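Nucleotidyl transferase AbiEii/AbiGii toxin family protein (Mycobacterium tuberculosis, PDB 6Y56) is a toxin of a toxin-antitoxin system, a nucleotidyltransferase that probably blocks growth by modifying and so inactivating tRNA acceptor stems. Local coordinates at residues A162-Y174 and D182-I194. Numbering follows the deposited sequence.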
ATOM      1  N   ALA A 162      -1.874  10.644  -0.506  1.00 12.74           N
ATOM      2  CA  ALA A 162      -1.579  11.508   0.625  1.00 13.57           C
ATOM      3  C   ALA A 162      -1.438  10.671   1.883  1.00 13.99           C
ATOM      4  O   ALA A 162      -2.116   9.648   2.055  1.00 13.26           O
ATOM      5  CB  ALA A 162      -2.707  12.517   0.820  1.00 15.56           C
ATOM      6  N   GLU A 163      -0.552  11.111   2.778  1.00 14.43           N
ATOM      7  CA  GLU A 163      -0.235  10.311   3.951  1.00 14.31           C
ATOM      8  C   GLU A 163      -1.453  10.084   4.847  1.00 14.26           C
ATOM      9  O   GLU A 163      -1.626   8.988   5.384  1.00 14.47           O
ATOM     10  CB  GLU A 163       0.921  10.934   4.729  1.00 17.33           C
ATOM     11  CG  GLU A 163       1.394  10.026   5.829  1.00 19.91           C
ATOM     12  CD  GLU A 163       2.701  10.459   6.450  1.00 21.28           C
ATOM     13  OE1 GLU A 163       3.464  11.202   5.793  1.00 25.53           O
ATOM     14  OE2 GLU A 163       2.964  10.024   7.591  1.00 22.86           O
ATOM     15  N   ALA A 164      -2.303  11.098   5.026  1.00 13.06           N
ATOM     16  CA  ALA A 164      -3.503  10.914   5.843  1.00 14.84           C
ATOM     17  C   ALA A 164      -4.422   9.869   5.230  1.00 12.44           C
ATOM     18  O   ALA A 164      -5.063   9.089   5.948  1.00 12.80           O
ATOM     19  CB  ALA A 164      -4.256  12.233   5.979  1.00 13.25           C
ATOM     20  N   GLU A 165      -4.518   9.854   3.895  1.00 12.15           N
ATOM     21  CA  GLU A 165      -5.362   8.880   3.220  1.00 12.78           C
ATOM     22  C   GLU A 165      -4.753   7.481   3.275  1.00 11.77           C
ATOM     23  O   GLU A 165      -5.478   6.495   3.412  1.00 12.20           O
ATOM     24  CB  GLU A 165      -5.638   9.328   1.785  1.00 12.19           C
ATOM     25  CG  GLU A 165      -6.635   8.448   1.062  1.00 13.36           C
ATOM     26  CD  GLU A 165      -7.323   9.149  -0.083  1.00 14.24           C
ATOM     27  OE1 GLU A 165      -6.820  10.198  -0.552  1.00 14.15           O
ATOM     28  OE2 GLU A 165      -8.373   8.649  -0.528  1.00 15.04           O
ATOM     29  N   ALA A 166      -3.428   7.372   3.158  1.00 12.51           N
ATOM     30  CA  ALA A 166      -2.793   6.064   3.289  1.00 11.76           C
ATOM     31  C   ALA A 166      -3.054   5.469   4.667  1.00 12.64           C
ATOM     32  O   ALA A 166      -3.342   4.270   4.798  1.00 12.29           O
ATOM     33  CB  ALA A 166      -1.286   6.193   3.050  1.00 14.15           C
ATOM     34  N   CYS A 167      -2.982   6.304   5.707  1.00 12.29           N
ATOM     35  CA  CYS A 167      -3.248   5.823   7.053  1.00 12.25           C
ATOM     36  C   CYS A 167      -4.710   5.399   7.193  1.00 11.70           C
ATOM     37  O   CYS A 167      -5.002   4.319   7.728  1.00 12.22           O
ATOM     38  CB  CYS A 167      -2.875   6.912   8.054  1.00 14.19           C
ATOM     39  SG  CYS A 167      -2.926   6.375   9.766  1.00 14.79           S
ATOM     40  N   ALA A 168      -5.638   6.199   6.656  1.00 11.24           N
ATOM     41  CA  ALA A 168      -7.055   5.840   6.713  1.00 12.50           C
ATOM     42  C   ALA A 168      -7.331   4.531   5.978  1.00 12.18           C
ATOM     43  O   ALA A 168      -8.121   3.705   6.449  1.00 11.44           O
ATOM     44  CB  ALA A 168      -7.910   6.977   6.148  1.00 13.09           C
ATOM     45  N   GLU A 169      -6.684   4.315   4.822  1.00 11.10           N
ATOM     46  CA  GLU A 169      -6.869   3.060   4.102  1.00 13.81           C
ATOM     47  C   GLU A 169      -6.331   1.879   4.900  1.00 12.46           C
ATOM     48  O   GLU A 169      -6.945   0.803   4.928  1.00 13.21           O
ATOM     49  CB  GLU A 169      -6.204   3.134   2.727  1.00 13.38           C
ATOM     50  CG  GLU A 169      -6.948   4.033   1.756  1.00 16.41           C
ATOM     51  CD  GLU A 169      -6.708   3.690   0.300  1.00 19.93           C
ATOM     52  OE1 GLU A 169      -5.779   2.912  -0.004  1.00 19.06           O
ATOM     53  OE2 GLU A 169      -7.451   4.222  -0.543  1.00 21.37           O
ATOM     54  N   LYS A 170      -5.195   2.057   5.569  1.00 12.68           N
ATOM     55  CA  LYS A 170      -4.657   0.977   6.391  1.00 12.73           C
ATOM     56  C   LYS A 170      -5.601   0.644   7.528  1.00 12.46           C
ATOM     57  O   LYS A 170      -5.862  -0.532   7.807  1.00 13.69           O
ATOM     58  CB  LYS A 170      -3.292   1.372   6.949  1.00 15.15           C
ATOM     59  CG  LYS A 170      -2.140   1.258   5.971  1.00 20.10           C
ATOM     60  CD  LYS A 170      -1.747  -0.197   5.775  1.00 17.45           C
ATOM     61  CE  LYS A 170      -0.782  -0.316   4.623  1.00 23.63           C
ATOM     62  NZ  LYS A 170      -0.335  -1.718   4.501  1.00 22.10           N
ATOM     63  N   LEU A 171      -6.151   1.670   8.174  1.00 13.26           N
ATOM     64  CA  LEU A 171      -7.092   1.446   9.262  1.00 13.34           C
ATOM     65  C   LEU A 171      -8.379   0.803   8.772  1.00 12.50           C
ATOM     66  O   LEU A 171      -9.020   0.036   9.506  1.00 13.46           O
ATOM     67  CB  LEU A 171      -7.403   2.782   9.930  1.00 12.08           C
ATOM     68  CG  LEU A 171      -6.266   3.429  10.715  1.00 11.53           C
ATOM     69  CD1 LEU A 171      -6.579   4.891  11.034  1.00 13.47           C
ATOM     70  CD2 LEU A 171      -5.991   2.614  11.978  1.00 14.32           C
ATOM     71  N   ALA A 172      -8.794   1.136   7.550  1.00 11.47           N
ATOM     72  CA  ALA A 172     -10.006   0.547   6.996  1.00 12.05           C
ATOM     73  C   ALA A 172      -9.843  -0.947   6.769  1.00 12.22           C
ATOM     74  O   ALA A 172     -10.774  -1.721   7.006  1.00 14.49           O
ATOM     75  CB  ALA A 172     -10.390   1.263   5.700  1.00 13.07           C
ATOM     76  N   ARG A 173      -8.681  -1.378   6.312  1.00 13.25           N
ATOM     77  CA  ARG A 173      -8.478  -2.818   6.178  1.00 14.24           C
ATOM     78  C   ARG A 173      -8.274  -3.481   7.533  1.00 14.89           C
ATOM     79  O   ARG A 173      -8.801  -4.575   7.775  1.00 14.53           O
ATOM     80  CB  ARG A 173      -7.301  -3.110   5.266  1.00 13.77           C
ATOM     81  CG  ARG A 173      -7.067  -4.612   5.135  1.00 15.02           C
ATOM     82  CD  ARG A 173      -6.393  -4.954   3.828  1.00 20.39           C
ATOM     83  NE  ARG A 173      -4.991  -4.565   3.852  1.00 19.93           N
ATOM     84  CZ  ARG A 173      -4.218  -4.515   2.775  1.00 24.49           C
ATOM     85  NH1 ARG A 173      -4.723  -4.813   1.585  1.00 27.27           N
ATOM     86  NH2 ARG A 173      -2.946  -4.158   2.888  1.00 24.86           N
ATOM     87  N   TYR A 174      -7.513  -2.833   8.422  1.00 13.58           N
ATOM     88  CA  TYR A 174      -7.279  -3.362   9.763  1.00 12.62           C
ATOM     89  C   TYR A 174      -8.587  -3.630  10.482  1.00 15.04           C
ATOM     90  O   TYR A 174      -8.691  -4.590  11.256  1.00 15.77           O
ATOM     91  CB  TYR A 174      -6.448  -2.332  10.525  1.00 14.23           C
ATOM     92  CG  TYR A 174      -5.758  -2.786  11.787  1.00 13.97           C
ATOM     93  CD1 TYR A 174      -4.626  -3.588  11.744  1.00 16.40           C
ATOM     94  CD2 TYR A 174      -6.197  -2.339  13.022  1.00 16.94           C
ATOM     95  CE1 TYR A 174      -3.978  -3.966  12.917  1.00 18.43           C
ATOM     96  CE2 TYR A 174      -5.561  -2.704  14.187  1.00 19.41           C
ATOM     97  CZ  TYR A 174      -4.461  -3.513  14.128  1.00 17.71           C
ATOM     98  OH  TYR A 174      -3.841  -3.869  15.309  1.00 23.13           O
ATOM     99  N   ASP A 182       0.050  -4.856   7.747  1.00 12.93           N
ATOM    100  CA  ASP A 182      -0.673  -3.626   8.050  1.00 14.58           C
ATOM    101  C   ASP A 182      -0.325  -3.127   9.446  1.00 14.60           C
ATOM    102  O   ASP A 182      -0.187  -1.919   9.661  1.00 13.93           O
ATOM    103  CB  ASP A 182      -2.178  -3.852   7.973  1.00 15.00           C
ATOM    104  CG  ASP A 182      -2.700  -3.977   6.553  1.00 17.24           C
ATOM    105  OD1 ASP A 182      -1.964  -3.673   5.593  1.00 19.00           O
ATOM    106  OD2 ASP A 182      -3.860  -4.416   6.408  1.00 18.14           O
ATOM    107  N   LEU A 183      -0.194  -4.044  10.413  1.00 14.48           N
ATOM    108  CA  LEU A 183       0.229  -3.649  11.754  1.00 13.99           C
ATOM    109  C   LEU A 183       1.594  -2.969  11.720  1.00 13.89           C
ATOM    110  O   LEU A 183       1.804  -1.937  12.370  1.00 13.57           O
ATOM    111  CB  LEU A 183       0.275  -4.886  12.651  1.00 15.62           C
ATOM    112  CG  LEU A 183       0.822  -4.697  14.071  1.00 16.97           C
ATOM    113  CD1 LEU A 183      -0.069  -3.746  14.867  1.00 16.31           C
ATOM    114  CD2 LEU A 183       0.933  -6.043  14.763  1.00 19.52           C
ATOM    115  N   TYR A 184       2.542  -3.541  10.974  1.00 13.83           N
ATOM    116  CA  TYR A 184       3.854  -2.920  10.837  1.00 13.69           C
ATOM    117  C   TYR A 184       3.738  -1.497  10.292  1.00 13.14           C
ATOM    118  O   TYR A 184       4.379  -0.564  10.790  1.00 13.36           O
ATOM    119  CB  TYR A 184       4.748  -3.774   9.927  1.00 14.81           C
ATOM    120  CG  TYR A 184       6.103  -3.157   9.723  1.00 16.47           C
ATOM    121  CD1 TYR A 184       6.319  -2.198   8.732  1.00 16.18           C
ATOM    122  CD2 TYR A 184       7.165  -3.491  10.556  1.00 19.83           C
ATOM    123  CE1 TYR A 184       7.550  -1.611   8.562  1.00 17.99           C
ATOM    124  CE2 TYR A 184       8.409  -2.904  10.392  1.00 18.76           C
ATOM    125  CZ  TYR A 184       8.589  -1.960   9.402  1.00 19.19           C
ATOM    126  OH  TYR A 184       9.828  -1.368   9.249  1.00 19.87           O
ATOM    127  N   ASP A 185       2.955  -1.322   9.224  1.00 13.37           N
ATOM    128  CA  ASP A 185       2.843  -0.003   8.606  1.00 13.02           C
ATOM    129  C   ASP A 185       2.174   0.990   9.547  1.00 13.93           C
ATOM    130  O   ASP A 185       2.600   2.144   9.638  1.00 14.15           O
ATOM    131  CB  ASP A 185       2.089  -0.103   7.278  1.00 13.56           C
ATOM    132  CG  ASP A 185       2.838  -0.910   6.219  1.00 13.76           C
ATOM    133  OD1 ASP A 185       4.065  -1.143   6.347  1.00 14.59           O
ATOM    134  OD2 ASP A 185       2.168  -1.321   5.248  1.00 16.09           O
ATOM    135  N   LEU A 186       1.144   0.548  10.269  1.00 13.45           N
ATOM    136  CA  LEU A 186       0.488   1.425  11.232  1.00 14.39           C
ATOM    137  C   LEU A 186       1.434   1.808  12.355  1.00 14.82           C
ATOM    138  O   LEU A 186       1.348   2.924  12.883  1.00 14.77           O
ATOM    139  CB  LEU A 186      -0.761   0.750  11.797  1.00 13.76           C
ATOM    140  CG  LEU A 186      -1.943   0.728  10.826  1.00 13.79           C
ATOM    141  CD1 LEU A 186      -3.007  -0.199  11.369  1.00 16.77           C
ATOM    142  CD2 LEU A 186      -2.493   2.124  10.624  1.00 13.59           C
ATOM    143  N   ASN A 187       2.338   0.895  12.735  1.00 14.24           N
ATOM    144  CA  ASN A 187       3.345   1.229  13.734  1.00 16.79           C
ATOM    145  C   ASN A 187       4.244   2.364  13.259  1.00 15.74           C
ATOM    146  O   ASN A 187       4.664   3.197  14.071  1.00 16.54           O
ATOM    147  CB  ASN A 187       4.154  -0.017  14.097  1.00 15.54           C
ATOM    148  CG  ASN A 187       5.158   0.239  15.201  1.00 23.00           C
ATOM    149  OD1 ASN A 187       4.781   0.418  16.356  1.00 23.49           O
ATOM    150  ND2 ASN A 187       6.436   0.253  14.853  1.00 22.72           N
ATOM    151  N   HIS A 188       4.548   2.424  11.954  1.00 15.04           N
ATOM    152  CA  HIS A 188       5.281   3.568  11.420  1.00 15.27           C
ATOM    153  C   HIS A 188       4.430   4.825  11.421  1.00 17.23           C
ATOM    154  O   HIS A 188       4.914   5.893  11.800  1.00 17.68           O
ATOM    155  CB  HIS A 188       5.796   3.268  10.014  1.00 17.61           C
ATOM    156  CG  HIS A 188       7.137   2.618   9.999  1.00 17.80           C
ATOM    157  ND1 HIS A 188       8.302   3.302  10.273  1.00 20.06           N
ATOM    158  CD2 HIS A 188       7.498   1.338   9.750  1.00 20.06           C
ATOM    159  CE1 HIS A 188       9.324   2.468  10.192  1.00 20.11           C
ATOM    160  NE2 HIS A 188       8.864   1.271   9.874  1.00 21.38           N
ATOM    161  N   PHE A 189       3.164   4.733  10.994  1.00 14.06           N
ATOM    162  CA  PHE A 189       2.321   5.927  11.025  1.00 16.39           C
ATOM    163  C   PHE A 189       2.236   6.472  12.442  1.00 18.66           C
ATOM    164  O   PHE A 189       2.221   7.691  12.649  1.00 17.94           O
ATOM    165  CB  PHE A 189       0.914   5.636  10.492  1.00 16.01           C
ATOM    166  CG  PHE A 189       0.825   5.520   9.000  1.00 15.94           C
ATOM    167  CD1 PHE A 189       1.082   6.598   8.175  1.00 19.11           C
ATOM    168  CD2 PHE A 189       0.474   4.318   8.423  1.00 15.96           C
ATOM    169  CE1 PHE A 189       0.999   6.468   6.796  1.00 22.63           C
ATOM    170  CE2 PHE A 189       0.376   4.184   7.050  1.00 18.58           C
ATOM    171  CZ  PHE A 189       0.643   5.256   6.235  1.00 17.51           C
ATOM    172  N   ALA A 190       2.230   5.578  13.432  1.00 16.98           N
ATOM    173  CA  ALA A 190       2.135   5.991  14.826  1.00 18.40           C
ATOM    174  C   ALA A 190       3.360   6.756  15.300  1.00 20.82           C
ATOM    175  O   ALA A 190       3.286   7.433  16.333  1.00 23.94           O
ATOM    176  CB  ALA A 190       1.910   4.768  15.711  1.00 17.04           C
ATOM    177  N   SER A 191       4.479   6.651  14.591  1.00 18.21           N
ATOM    178  CA  SER A 191       5.695   7.380  14.926  1.00 18.40           C
ATOM    179  C   SER A 191       5.822   8.696  14.174  1.00 20.63           C
ATOM    180  O   SER A 191       6.797   9.423  14.387  1.00 26.18           O
ATOM    181  CB  SER A 191       6.929   6.516  14.642  1.00 21.39           C
ATOM    182  OG  SER A 191       7.180   6.469  13.252  1.00 29.40           O
ATOM    183  N   ARG A 192       4.873   9.017  13.303  1.00 18.15           N
ATOM    184  CA  ARG A 192       4.918  10.205  12.466  1.00 21.37           C
ATOM    185  C   ARG A 192       3.790  11.150  12.855  1.00 19.08           C
ATOM    186  O   ARG A 192       2.903  10.805  13.640  1.00 20.41           O
ATOM    187  CB  ARG A 192       4.817   9.809  10.986  1.00 19.89           C
ATOM    188  CG  ARG A 192       6.008   8.959  10.524  1.00 19.41           C
ATOM    189  CD  ARG A 192       5.762   8.254   9.190  1.00 21.32           C
ATOM    190  NE  ARG A 192       5.554   9.199   8.102  1.00 22.58           N
ATOM    191  CZ  ARG A 192       6.531   9.737   7.381  1.00 21.47           C
ATOM    192  NH1 ARG A 192       7.796   9.417   7.624  1.00 24.51           N
ATOM    193  NH2 ARG A 192       6.236  10.596   6.417  1.00 23.11           N
ATOM    194  N   THR A 193       3.843  12.365  12.313  1.00 19.67           N
ATOM    195  CA  THR A 193       2.752  13.307  12.529  1.00 19.14           C
ATOM    196  C   THR A 193       1.481  12.751  11.907  1.00 18.81           C
ATOM    197  O   THR A 193       1.501  12.240  10.787  1.00 19.87           O
ATOM    198  CB  THR A 193       3.098  14.655  11.895  1.00 22.66           C
ATOM    199  OG1 THR A 193       4.151  15.270  12.644  1.00 28.49           O
ATOM    200  CG2 THR A 193       1.885  15.572  11.901  1.00 27.09           C
ATOM    201  N   ILE A 194       0.380  12.824  12.652  1.00 16.20           N
ATOM    202  CA  ILE A 194      -0.922  12.341  12.201  1.00 15.85           C
ATOM    203  C   ILE A 194      -1.898  13.498  12.284  1.00 15.34           C
ATOM    204  O   ILE A 194      -2.022  14.133  13.334  1.00 15.98           O
ATOM    205  CB  ILE A 194      -1.433  11.166  13.057  1.00 17.06           C
ATOM    206  CG1 ILE A 194      -0.495   9.963  12.935  1.00 17.27           C
ATOM    207  CG2 ILE A 194      -2.860  10.766  12.645  1.00 15.86           C
ATOM    208  CD1 ILE A 194      -0.970   8.745  13.724  1.00 19.29           C
TER
HETATM  209  O   HOH W   1       1.218   9.583   9.597  1.00 22.88           O
HETATM  210  O   HOH W   2       3.483  12.638   8.865  1.00 26.56           O
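Lys-170 and Asp-182 sit at the heart of a buried helical hairpin in this AbiEii-family nucleotidyltransferase, where helix 163-174 and the 182-189 part of helix 180-189 run roughly antiparallel, the segment axes 10.0 Å apart at closest approach and at an angle of 142°. The lysine chain lies as a knob among Asp-182, Asp-185, Leu-186 and Phe-189. Bent at chi2 and extended beyond, it carries NZ to two carboxylates: 2.8 Å from Asp-182 OD1 and 2.6 Å from Asp-185 OD2, both approached on the anti side. That leaves the syn sides of Asp-182 to Arg-173, whose guanidinium is nearly coplanar with the carboxylate (11°) and grips it side-on, NE to OD2 and NH2 to OD1. Asp-182 OD1 thus accepts from both Lys-170 NZ and Arg-173 NH2. Asp-185 OD2 has a second basic partner in Arg-64, tying the network to another part of the chain.

The apolar layer interlocks similarly. Leu-186 wedges between Lys-170, Leu-171, Cys-167 and Tyr-174; its CD1 lies over one face of the tyrosine ring, 4.0 Å from the centroid, while CD2 meets Leu-171 CD2. The Phe-189 ring takes Cys-167 CB over the centre of one face in a CH-pi contact, with SG placed obliquely, and Glu-163 CG abuts its edge at CE1. Leu-54 of helix 50-59 also touches this phenylalanine.

Past the ring, the extended Glu-163 side chain reaches Arg-192, the last residue of the type I turn that starts at Phe-189. NH2 and NE of Arg-192 make nearly straight bonds to OE1 and OE2, although the two planes are tilted by 33°. Two waters each donate to both Glu-163 OE2 and the carbonyl oxygen of Thr-193, the first lying 2.7 Å from OE2 of Glu-163.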